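Local coordinates for protein GH3 beta-N-acetylglucosaminidase (PDB 6K5J) that probably removes terminal N-acetylglucosamine from chitin-derived oligosaccharides as a family 3 beta-N-acetylglucosaminidase, at residues 82-87 and 123-128. Sequence-based numbering, arbitrary orientation.
With NAG (2-acetamido-2-deoxy-beta-D-glucopyranose), chain B.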
ATOM      1  N   ILE A  82       3.091  -9.417  -3.733  1.00 19.46           N
ATOM      2  CA  ILE A  82       1.955  -8.588  -4.127  1.00 19.07           C
ATOM      3  C   ILE A  82       1.987  -7.336  -3.263  1.00 18.84           C
ATOM      4  O   ILE A  82       2.589  -7.338  -2.186  1.00 18.21           O
ATOM      5  CB  ILE A  82       0.629  -9.395  -3.933  1.00 16.86           C
ATOM      6  CG1 ILE A  82      -0.573  -8.673  -4.554  1.00 17.81           C
ATOM      7  CG2 ILE A  82       0.366  -9.678  -2.434  1.00 14.63           C
ATOM      8  CD1 ILE A  82      -1.839  -9.519  -4.561  1.00 17.89           C
ATOM      9  N   ASP A  83       1.369  -6.247  -3.738  1.00 19.30           N
ATOM     10  CA  ASP A  83       1.171  -5.046  -2.908  1.00 17.53           C
ATOM     11  C   ASP A  83      -0.255  -5.028  -2.359  1.00 21.74           C
ATOM     12  O   ASP A  83      -1.103  -4.250  -2.787  1.00 19.50           O
ATOM     13  CB  ASP A  83       1.426  -3.771  -3.708  1.00 18.59           C
ATOM     14  CG  ASP A  83       2.825  -3.676  -4.222  1.00 21.72           C
ATOM     15  OD1 ASP A  83       3.764  -3.830  -3.408  1.00 20.99           O
ATOM     16  OD2 ASP A  83       2.976  -3.437  -5.441  1.00 23.73           O
ATOM     17  N   GLN A  84      -0.518  -5.913  -1.405  1.00 18.40           N
ATOM     18  CA  GLN A  84      -1.841  -5.986  -0.779  1.00 18.80           C
ATOM     19  C   GLN A  84      -1.779  -5.346   0.611  1.00 18.27           C
ATOM     20  O   GLN A  84      -1.814  -6.006   1.651  1.00 19.46           O
ATOM     21  CB  GLN A  84      -2.327  -7.441  -0.742  1.00 20.08           C
ATOM     22  CG  GLN A  84      -3.816  -7.605  -0.472  1.00 21.41           C
ATOM     23  CD  GLN A  84      -4.690  -7.407  -1.708  1.00 19.65           C
ATOM     24  OE1 GLN A  84      -4.301  -6.751  -2.678  1.00 23.35           O
ATOM     25  NE2 GLN A  84      -5.886  -7.968  -1.667  1.00 21.71           N
ATOM     26  N   GLU A  85      -1.683  -4.003   0.602  1.00 17.31           N
ATOM     27  CA  GLU A  85      -1.513  -3.246   1.841  1.00 18.59           C
ATOM     28  C   GLU A  85      -2.811  -3.154   2.632  1.00 17.93           C
ATOM     29  O   GLU A  85      -2.780  -3.148   3.867  1.00 21.92           O
ATOM     30  CB  GLU A  85      -0.985  -1.828   1.538  1.00 17.54           C
ATOM     31  CG  GLU A  85       0.365  -1.826   0.814  1.00 19.27           C
ATOM     32  CD  GLU A  85       0.846  -0.440   0.396  1.00 18.83           C
ATOM     33  OE1 GLU A  85       0.376   0.566   0.977  1.00 17.26           O
ATOM     34  OE2 GLU A  85       1.708  -0.367  -0.516  1.00 19.08           O
ATOM     35  N   GLY A  86      -3.945  -3.122   1.948  1.00 18.15           N
ATOM     36  CA  GLY A  86      -5.232  -2.863   2.564  1.00 18.17           C
ATOM     37  C   GLY A  86      -5.747  -1.476   2.214  1.00 18.20           C
ATOM     38  O   GLY A  86      -5.025  -0.616   1.705  1.00 18.79           O
ATOM     39  N   GLY A  87      -7.035  -1.268   2.495  1.00 20.40           N
ATOM     40  CA  GLY A  87      -7.644   0.027   2.228  1.00 23.59           C
ATOM     41  C   GLY A  87      -7.482   0.576   0.813  1.00 20.37           C
ATOM     42  O   GLY A  87      -8.103   0.075  -0.120  1.00 24.58           O
ATOM     43  N   SER A 123      -4.233 -14.575   5.450  1.00 19.11           N
ATOM     44  CA  SER A 123      -4.915 -15.858   5.312  1.00 20.18           C
ATOM     45  C   SER A 123      -5.444 -16.031   3.904  1.00 22.16           C
ATOM     46  O   SER A 123      -5.332 -17.110   3.309  1.00 20.68           O
ATOM     47  CB  SER A 123      -6.080 -15.948   6.303  1.00 21.23           C
ATOM     48  OG  SER A 123      -5.591 -16.169   7.606  1.00 29.58           O
ATOM     49  N   GLU A 124      -6.050 -14.978   3.366  1.00 20.77           N
ATOM     50  CA  GLU A 124      -6.604 -15.061   2.026  1.00 19.01           C
ATOM     51  C   GLU A 124      -5.495 -15.122   0.978  1.00 20.00           C
ATOM     52  O   GLU A 124      -5.593 -15.888   0.013  1.00 20.61           O
ATOM     53  CB  GLU A 124      -7.563 -13.889   1.811  1.00 19.57           C
ATOM     54  CG  GLU A 124      -8.707 -13.915   2.857  1.00 22.69           C
ATOM     55  CD  GLU A 124      -9.805 -12.883   2.623  1.00 24.21           C
ATOM     56  OE1 GLU A 124      -9.577 -11.932   1.856  1.00 21.74           O
ATOM     57  OE2 GLU A 124     -10.896 -13.014   3.233  1.00 24.03           O
ATOM     58  N   LEU A 125      -4.416 -14.356   1.161  1.00 18.98           N
ATOM     59  CA  LEU A 125      -3.310 -14.436   0.210  1.00 19.78           C
ATOM     60  C   LEU A 125      -2.728 -15.842   0.175  1.00 19.78           C
ATOM     61  O   LEU A 125      -2.489 -16.404  -0.902  1.00 19.62           O
ATOM     62  CB  LEU A 125      -2.218 -13.423   0.556  1.00 17.16           C
ATOM     63  CG  LEU A 125      -2.502 -11.931   0.348  1.00 17.93           C
ATOM     64  CD1 LEU A 125      -1.280 -11.092   0.745  1.00 19.84           C
ATOM     65  CD2 LEU A 125      -2.931 -11.628  -1.085  1.00 18.36           C
ATOM     66  N   ARG A 126      -2.484 -16.427   1.351  1.00 20.25           N
ATOM     67  CA  ARG A 126      -1.866 -17.750   1.401  1.00 22.42           C
ATOM     68  C   ARG A 126      -2.756 -18.797   0.739  1.00 21.07           C
ATOM     69  O   ARG A 126      -2.262 -19.706   0.057  1.00 21.03           O
ATOM     70  CB  ARG A 126      -1.558 -18.135   2.848  1.00 23.34           C
ATOM     71  CG  ARG A 126      -0.604 -19.327   3.003  1.00 22.64           C
ATOM     72  CD  ARG A 126       0.743 -19.066   2.328  1.00 31.53           C
ATOM     73  NE  ARG A 126       1.398 -20.311   1.920  1.00 35.31           N
ATOM     74  CZ  ARG A 126       2.585 -20.730   2.362  1.00 34.01           C
ATOM     75  NH1 ARG A 126       3.282 -20.003   3.223  1.00 26.15           N
ATOM     76  NH2 ARG A 126       3.079 -21.887   1.935  1.00 39.64           N
ATOM     77  N   ALA A 127      -4.075 -18.664   0.904  1.00 20.12           N
ATOM     78  CA  ALA A 127      -5.010 -19.549   0.215  1.00 22.68           C
ATOM     79  C   ALA A 127      -4.900 -19.429  -1.297  1.00 24.36           C
ATOM     80  O   ALA A 127      -5.274 -20.367  -2.013  1.00 23.24           O
ATOM     81  CB  ALA A 127      -6.440 -19.250   0.664  1.00 20.78           C
ATOM     82  N   LEU A 128      -4.379 -18.307  -1.805  1.00 19.56           N
ATOM     83  CA  LEU A 128      -4.190 -18.125  -3.234  1.00 17.29           C
ATOM     84  C   LEU A 128      -2.782 -18.489  -3.696  1.00 21.42           C
ATOM     85  O   LEU A 128      -2.436 -18.225  -4.851  1.00 20.75           O
ATOM     86  CB  LEU A 128      -4.505 -16.678  -3.625  1.00 21.08           C
ATOM     87  CG  LEU A 128      -5.879 -16.151  -3.209  1.00 24.79           C
ATOM     88  CD1 LEU A 128      -6.097 -14.750  -3.778  1.00 22.40           C
ATOM     89  CD2 LEU A 128      -6.993 -17.077  -3.660  1.00 24.23           C
TER
HETATM   90  C1  NAG B 601       6.800   0.946  -5.698  1.00 22.67           C
HETATM   91  C2  NAG B 601       6.171   1.288  -4.323  1.00 21.34           C
HETATM   92  C3  NAG B 601       6.221   0.081  -3.369  1.00 20.23           C
HETATM   93  C4  NAG B 601       5.718  -1.186  -4.047  1.00 19.76           C
HETATM   94  C5  NAG B 601       6.498  -1.407  -5.331  1.00 22.04           C
HETATM   95  C6  NAG B 601       6.082  -2.644  -6.096  1.00 21.53           C
HETATM   96  C7  NAG B 601       6.251   3.493  -3.214  1.00 21.16           C
HETATM   97  C8  NAG B 601       7.152   4.547  -2.630  1.00 18.32           C
HETATM   98  N2  NAG B 601       6.865   2.424  -3.732  1.00 18.72           N
HETATM   99  O1  NAG B 601       6.461   1.956  -6.588  1.00 27.90           O
HETATM  100  O3  NAG B 601       5.434   0.344  -2.211  1.00 18.61           O
HETATM  101  O4  NAG B 601       5.885  -2.306  -3.185  1.00 18.22           O
HETATM  102  O5  NAG B 601       6.265  -0.288  -6.192  1.00 20.51           O
HETATM  103  O6  NAG B 601       4.790  -2.491  -6.669  1.00 21.88           O
HETATM  104  O7  NAG B 601       5.026   3.596  -3.195  1.00 20.36           O
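D83 OD1 accepts a hydrogen bond of 2.6 Å from O4 of the bound NAG. The site lies in the TIM-barrel-type domain of glycoside hydrolase family 3. Segment 82-87 follows strand 79-81, at the C-terminal end of the barrel strand, where such barrels carry their sugar pockets. The other D83 oxygen, OD2, also faces the sugar: it meets O6 at a distance short enough to be doubtful in detail, and it forms a salt bridge with R91. The carboxylate oxygens face two hydroxyls of one sugar, OD1 towards O4 and OD2 towards O6. The D83 CG stands beside its own backbone N (chi1 -61°), which places the carboxylate on the NAG side of the loop. H183, R152, D268 and K182 also hydrogen-bond to NAG.

On the reverse of this loop, within 123-128 on helix 111-127, L125 is the residue that touches I82 and Q84. The contact is buried and apolar, with no hydrogen bond across it. L125 reaches in with both methyl groups. CD1 lies 3.8 Å from I82 CG2 and 4.1 Å from Q84 CB. I82 offers its CG2 branch to the leucine. Q84 gives only its aliphatic stem: the chain bends at chi2 (81°), and OE1 accepts a hydrogen bond from the R91 backbone N. R91 thus holds the side chains of both D83 and Q84, one through its guanidinium and one through its backbone N. With an alanine here in place of L125, CG and both delta methyls are gone, and a gap would probably open behind I82 CG2 and the Q84 stem, leaving the loop under D83 less firmly backed. The second methyl, L125 CD2, bridges the same two residues, at 4.1 Å from I82 CG2 and 4.2 Å from Q84 CG.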